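Local structure of inner membrane protein (Salmonella typhimurium LT2, 2QJV) at residues Arg75-Tyr88 against Ala150-Ala162. The protein is uncharacterised but belongs to the KduI/IolB family of cupin-fold isomerases, binds nickel, and probably acts as a sugar isomerase. The protein carries 2 engineered substitutions. Sequence-based numbering, arbitrary orientation.
Sequences RMSPFERIPAYSVY and ADSLLVVEVYTNA. Engineered in segment 150-162: Ala162 (natural residue Glu). With SO4 (sulfate ion), chain I.
Arg75 and Glu157 both start with CG wedged between the backbone N and the carbonyl carbon (chi1 75° and 68°) and then run out straight, so that guanidinium and carboxylate meet head-on. The grip is end-on and two-pronged: Arg75 NH1 lies 2.9 Å from Glu157 OE2 and Arg75 NH2 2.9 Å from Glu157 OE1, both oxygens met on their syn sides but from somewhat out of the carboxylate plane, the two flat groups 18° apart. Pro78 CA and Ala84 CB, the latter small enough to fit, sandwich the guanidinium off-centre and limit how far it can swing, while Arg75 NH1 also donates to Ile82 O at 2.8 Å.

Two residues on, on the same side of the strand, Tyr159 carries its OH to Pro78 O at 2.7 Å; Arg81 N reaches that carbonyl from the opposite face. Arg81 CG lies 3.9 Å from Tyr159 CD2, its chain sliding past the ring before a bend at chi3 turns NE and NH2 to a sulfate, probably from the crystallisation liquor, that His130 also holds. At the far end, Tyr88 CE1 packs on Ala150 CB at 4.0 Å, and a water joins Tyr88 OH, also bonded to Glu50, to Asp151 OD1; Asp151 OD2 accepts from Phe113 N.

Loop and strand of one sheet of this cupin-family chain thus meet strand 154-160 of another and the loop before it. The carboxylate probably offsets the arginine's buried charge, while Ile82 O, Val56 O at Arg75 NE and Tyr240 OH at Glu157 OE1 take up further bonds of the pair.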
loop_
_atom_site.group_PDB
_atom_site.type_symbol
_atom_site.label_atom_id
_atom_site.label_comp_id
_atom_site.label_asym_id
_atom_site.label_seq_id
_atom_site.Cartn_x
_atom_site.Cartn_y
_atom_site.Cartn_z
ATOM N N ARG A 75 -32.711 -24.614 -13.144
ATOM C CA ARG A 75 -32.663 -23.904 -11.866
ATOM C C ARG A 75 -32.809 -22.385 -12.050
ATOM O O ARG A 75 -32.269 -21.783 -13.000
ATOM C CB ARG A 75 -31.377 -24.248 -11.108
ATOM C CG ARG A 75 -30.097 -23.615 -11.621
ATOM C CD ARG A 75 -28.878 -24.327 -11.063
ATOM N NE ARG A 75 -27.687 -23.536 -11.339
ATOM C CZ ARG A 75 -26.434 -23.930 -11.173
ATOM N NH1 ARG A 75 -26.149 -25.155 -10.789
ATOM N NH2 ARG A 75 -25.449 -23.078 -11.438
HETATM N N MSE A 76 -33.555 -21.800 -11.130
HETATM C CA MSE A 76 -33.783 -20.363 -11.064
HETATM C C MSE A 76 -32.852 -19.699 -10.045
HETATM O O MSE A 76 -32.890 -18.490 -9.870
HETATM C CB MSE A 76 -35.251 -20.105 -10.763
HETATM C CG MSE A 76 -36.187 -20.767 -11.811
HETATM SE SE MSE A 76 -35.818 -20.212 -13.665
HETATM C CE MSE A 76 -36.373 -18.415 -13.499
ATOM N N SER A 77 -32.001 -20.513 -9.416
ATOM C CA SER A 77 -30.976 -20.088 -8.486
ATOM C C SER A 77 -29.861 -21.147 -8.439
ATOM O O SER A 77 -30.149 -22.354 -8.441
ATOM C CB SER A 77 -31.515 -19.915 -7.073
ATOM O OG SER A 77 -30.429 -19.701 -6.167
ATOM N N PRO A 78 -28.601 -20.728 -8.335
ATOM C CA PRO A 78 -27.546 -21.765 -8.168
ATOM C C PRO A 78 -27.745 -22.626 -6.871
ATOM O O PRO A 78 -27.402 -23.800 -6.847
ATOM C CB PRO A 78 -26.242 -20.927 -8.169
ATOM C CG PRO A 78 -26.670 -19.593 -7.677
ATOM C CD PRO A 78 -28.004 -19.369 -8.341
ATOM N N PHE A 79 -28.440 -22.063 -5.883
ATOM C CA PHE A 79 -28.676 -22.691 -4.583
ATOM C C PHE A 79 -29.737 -23.822 -4.571
ATOM O O PHE A 79 -30.046 -24.381 -3.521
ATOM C CB PHE A 79 -28.920 -21.596 -3.522
ATOM C CG PHE A 79 -27.661 -20.831 -3.224
ATOM C CD1 PHE A 79 -26.641 -21.442 -2.483
ATOM C CD2 PHE A 79 -27.447 -19.561 -3.745
ATOM C CE1 PHE A 79 -25.427 -20.787 -2.253
ATOM C CE2 PHE A 79 -26.242 -18.890 -3.510
ATOM C CZ PHE A 79 -25.240 -19.510 -2.762
ATOM N N GLU A 80 -30.257 -24.165 -5.749
ATOM C CA GLU A 80 -31.107 -25.342 -5.905
ATOM C C GLU A 80 -30.242 -26.617 -5.805
ATOM O O GLU A 80 -30.795 -27.689 -5.576
ATOM C CB GLU A 80 -31.892 -25.321 -7.215
ATOM C CG GLU A 80 -32.999 -24.274 -7.195
ATOM C CD GLU A 80 -33.891 -24.286 -8.426
ATOM O OE1 GLU A 80 -34.116 -25.367 -8.992
ATOM O OE2 GLU A 80 -34.397 -23.211 -8.804
ATOM N N ARG A 81 -28.913 -26.486 -5.983
ATOM C CA ARG A 81 -27.944 -27.605 -5.834
ATOM C C ARG A 81 -28.193 -28.745 -6.839
ATOM O O ARG A 81 -28.057 -29.935 -6.517
ATOM C CB ARG A 81 -27.935 -28.171 -4.419
ATOM C CG ARG A 81 -27.545 -27.160 -3.349
ATOM C CD ARG A 81 -27.693 -27.751 -1.983
ATOM N NE ARG A 81 -26.751 -28.823 -1.621
ATOM C CZ ARG A 81 -25.537 -28.649 -1.088
ATOM N NH1 ARG A 81 -25.055 -27.453 -0.813
ATOM N NH2 ARG A 81 -24.811 -29.708 -0.778
ATOM N N ILE A 82 -28.537 -28.339 -8.056
ATOM C CA ILE A 82 -28.738 -29.254 -9.172
ATOM C C ILE A 82 -27.832 -28.742 -10.292
ATOM O O ILE A 82 -27.553 -27.519 -10.368
ATOM C CB ILE A 82 -30.259 -29.441 -9.572
ATOM C CG1 ILE A 82 -30.851 -28.136 -10.176
ATOM C CG2 ILE A 82 -31.083 -30.026 -8.385
ATOM C CD1 ILE A 82 -32.308 -28.293 -10.659
ATOM N N PRO A 83 -27.285 -29.663 -11.131
ATOM C CA PRO A 83 -26.333 -29.173 -12.124
ATOM C C PRO A 83 -26.879 -28.140 -13.137
ATOM O O PRO A 83 -28.049 -28.183 -13.510
ATOM C CB PRO A 83 -25.877 -30.462 -12.838
ATOM C CG PRO A 83 -26.135 -31.555 -11.865
ATOM C CD PRO A 83 -27.385 -31.142 -11.158
ATOM N N ALA A 84 -26.009 -27.211 -13.512
ATOM C CA ALA A 84 -26.306 -26.228 -14.544
ATOM C C ALA A 84 -26.372 -26.905 -15.924
ATOM O O ALA A 84 -25.832 -28.013 -16.134
ATOM C CB ALA A 84 -25.242 -25.156 -14.569
ATOM N N TYR A 85 -27.112 -26.252 -16.819
ATOM C CA TYR A 85 -26.995 -26.479 -18.238
ATOM C C TYR A 85 -25.886 -25.536 -18.741
ATOM O O TYR A 85 -25.782 -24.381 -18.301
ATOM C CB TYR A 85 -28.280 -26.169 -19.012
ATOM C CG TYR A 85 -29.346 -27.214 -18.886
ATOM C CD1 TYR A 85 -30.065 -27.372 -17.698
ATOM C CD2 TYR A 85 -29.679 -28.020 -19.971
ATOM C CE1 TYR A 85 -31.080 -28.338 -17.598
ATOM C CE2 TYR A 85 -30.689 -28.956 -19.891
ATOM C CZ TYR A 85 -31.386 -29.117 -18.702
ATOM O OH TYR A 85 -32.355 -30.090 -18.638
ATOM N N SER A 86 -25.094 -26.034 -19.689
ATOM C CA SER A 86 -24.035 -25.277 -20.320
ATOM C C SER A 86 -23.974 -25.623 -21.807
ATOM O O SER A 86 -24.467 -26.668 -22.245
ATOM C CB SER A 86 -22.659 -25.576 -19.677
ATOM O OG SER A 86 -22.744 -25.428 -18.271
ATOM N N VAL A 87 -23.380 -24.724 -22.587
ATOM C CA VAL A 87 -23.137 -24.962 -24.014
ATOM C C VAL A 87 -21.665 -24.688 -24.322
ATOM O O VAL A 87 -21.148 -23.599 -24.000
ATOM C CB VAL A 87 -24.014 -24.108 -24.942
ATOM C CG1 VAL A 87 -23.592 -24.361 -26.432
ATOM C CG2 VAL A 87 -25.484 -24.401 -24.663
ATOM N N TYR A 88 -20.998 -25.707 -24.877
ATOM C CA TYR A 88 -19.627 -25.578 -25.346
ATOM C C TYR A 88 -19.621 -24.996 -26.772
ATOM O O TYR A 88 -20.315 -25.505 -27.656
ATOM C CB TYR A 88 -18.851 -26.925 -25.299
ATOM C CG TYR A 88 -17.513 -26.783 -25.992
ATOM C CD1 TYR A 88 -16.418 -26.207 -25.338
ATOM C CD2 TYR A 88 -17.354 -27.127 -27.344
ATOM C CE1 TYR A 88 -15.216 -26.031 -26.003
ATOM C CE2 TYR A 88 -16.148 -26.946 -28.008
ATOM C CZ TYR A 88 -15.094 -26.395 -27.333
ATOM O OH TYR A 88 -13.906 -26.204 -27.996
ATOM N N ALA A 150 -12.325 -30.320 -24.676
ATOM C CA ALA A 150 -12.187 -28.891 -24.893
ATOM C C ALA A 150 -10.708 -28.648 -25.236
ATOM O O ALA A 150 -9.848 -29.476 -24.934
ATOM C CB ALA A 150 -12.661 -28.036 -23.687
ATOM N N ASP A 151 -10.398 -27.524 -25.872
ATOM C CA ASP A 151 -9.019 -27.215 -26.202
ATOM C C ASP A 151 -8.205 -26.769 -24.967
ATOM O O ASP A 151 -7.051 -27.122 -24.792
ATOM C CB ASP A 151 -8.917 -26.072 -27.234
ATOM C CG ASP A 151 -9.704 -26.314 -28.517
ATOM O OD1 ASP A 151 -10.134 -27.454 -28.816
ATOM O OD2 ASP A 151 -9.899 -25.285 -29.218
ATOM N N SER A 152 -8.856 -25.984 -24.134
ATOM C CA SER A 152 -8.226 -25.258 -23.019
ATOM C C SER A 152 -9.027 -25.228 -21.707
ATOM O O SER A 152 -8.467 -25.430 -20.620
ATOM C CB SER A 152 -7.986 -23.811 -23.492
ATOM O OG SER A 152 -7.046 -23.767 -24.571
ATOM N N LEU A 153 -10.338 -24.986 -21.831
ATOM C CA LEU A 153 -11.244 -24.756 -20.685
ATOM C C LEU A 153 -11.453 -25.923 -19.722
ATOM O O LEU A 153 -11.668 -27.070 -20.126
ATOM C CB LEU A 153 -12.636 -24.270 -21.168
ATOM C CG LEU A 153 -12.763 -22.839 -21.717
ATOM C CD1 LEU A 153 -14.092 -22.661 -22.549
ATOM C CD2 LEU A 153 -12.615 -21.769 -20.602
ATOM N N LEU A 154 -11.403 -25.584 -18.431
ATOM C CA LEU A 154 -11.722 -26.482 -17.342
ATOM C C LEU A 154 -12.709 -25.665 -16.513
ATOM O O LEU A 154 -12.405 -24.545 -16.144
ATOM C CB LEU A 154 -10.485 -26.862 -16.548
ATOM C CG LEU A 154 -9.375 -27.639 -17.302
ATOM C CD1 LEU A 154 -8.049 -27.644 -16.505
ATOM C CD2 LEU A 154 -9.863 -29.039 -17.608
ATOM N N VAL A 155 -13.885 -26.233 -16.249
ATOM C CA VAL A 155 -14.988 -25.535 -15.556
ATOM C C VAL A 155 -15.596 -26.448 -14.489
ATOM O O VAL A 155 -15.871 -27.630 -14.728
ATOM C CB VAL A 155 -16.093 -25.014 -16.536
ATOM C CG1 VAL A 155 -17.192 -24.221 -15.794
ATOM C CG2 VAL A 155 -15.483 -24.173 -17.691
ATOM N N VAL A 156 -15.750 -25.891 -13.288
ATOM C CA VAL A 156 -16.329 -26.621 -12.170
ATOM C C VAL A 156 -17.133 -25.632 -11.304
ATOM O O VAL A 156 -16.821 -24.451 -11.271
ATOM C CB VAL A 156 -15.203 -27.328 -11.336
ATOM C CG1 VAL A 156 -14.239 -26.289 -10.717
ATOM C CG2 VAL A 156 -15.760 -28.259 -10.249
ATOM N N GLU A 157 -18.179 -26.126 -10.640
ATOM C CA GLU A 157 -18.915 -25.345 -9.641
ATOM C C GLU A 157 -18.912 -26.166 -8.317
ATOM O O GLU A 157 -18.996 -27.407 -8.304
ATOM C CB GLU A 157 -20.300 -24.869 -10.150
ATOM C CG GLU A 157 -21.303 -25.929 -10.379
ATOM C CD GLU A 157 -22.621 -25.453 -10.950
ATOM O OE1 GLU A 157 -22.765 -24.287 -11.404
ATOM O OE2 GLU A 157 -23.481 -26.323 -11.048
ATOM N N VAL A 158 -18.761 -25.453 -7.202
ATOM C CA VAL A 158 -18.648 -26.027 -5.875
ATOM C C VAL A 158 -19.574 -25.324 -4.861
ATOM O O VAL A 158 -19.732 -24.096 -4.914
ATOM C CB VAL A 158 -17.163 -25.945 -5.382
ATOM C CG1 VAL A 158 -16.992 -26.561 -3.967
ATOM C CG2 VAL A 158 -16.211 -26.606 -6.398
ATOM N N TYR A 159 -20.190 -26.140 -3.994
ATOM C CA TYR A 159 -21.088 -25.702 -2.932
ATOM C C TYR A 159 -20.457 -26.000 -1.608
ATOM O O TYR A 159 -20.169 -27.146 -1.293
ATOM C CB TYR A 159 -22.439 -26.397 -2.976
ATOM C CG TYR A 159 -23.204 -26.150 -4.219
ATOM C CD1 TYR A 159 -22.908 -26.843 -5.391
ATOM C CD2 TYR A 159 -24.261 -25.272 -4.223
ATOM C CE1 TYR A 159 -23.624 -26.632 -6.544
ATOM C CE2 TYR A 159 -24.979 -25.048 -5.368
ATOM C CZ TYR A 159 -24.683 -25.737 -6.519
ATOM O OH TYR A 159 -25.406 -25.481 -7.653
ATOM N N THR A 160 -20.251 -24.935 -0.826
ATOM C CA THR A 160 -19.623 -25.020 0.478
ATOM C C THR A 160 -20.623 -24.502 1.514
ATOM O O THR A 160 -20.914 -23.323 1.568
ATOM C CB THR A 160 -18.269 -24.258 0.530
ATOM O OG1 THR A 160 -17.467 -24.604 -0.613
ATOM C CG2 THR A 160 -17.480 -24.580 1.872
ATOM N N ASN A 161 -21.109 -25.389 2.358
ATOM C CA ASN A 161 -22.068 -24.975 3.403
ATOM C C ASN A 161 -21.404 -24.137 4.493
ATOM O O ASN A 161 -20.187 -24.262 4.744
ATOM C CB ASN A 161 -22.822 -26.192 3.924
ATOM C CG ASN A 161 -23.715 -26.812 2.850
ATOM O OD1 ASN A 161 -23.988 -26.210 1.790
ATOM N ND2 ASN A 161 -24.178 -27.992 3.122
ATOM N N ALA A 162 -22.193 -23.213 5.053
ATOM C CA ALA A 162 -21.719 -22.235 6.043
ATOM C C ALA A 162 -20.939 -22.934 7.160
ATOM O O ALA A 162 -21.453 -23.872 7.785
ATOM C CB ALA A 162 -22.889 -21.422 6.614
HETATM S S SO4 I . -26.733 -32.742 -1.602
HETATM O O1 SO4 I . -26.480 -33.822 -2.579
HETATM O O2 SO4 I . -25.402 -32.382 -1.092
HETATM O O3 SO4 I . -27.557 -33.209 -0.474
HETATM O O4 SO4 I . -27.494 -31.646 -2.232
HETATM O O HOH W 1 -22.010 -28.662 0.233
HETATM O O HOH W 2 -12.343 -27.115 -30.455
#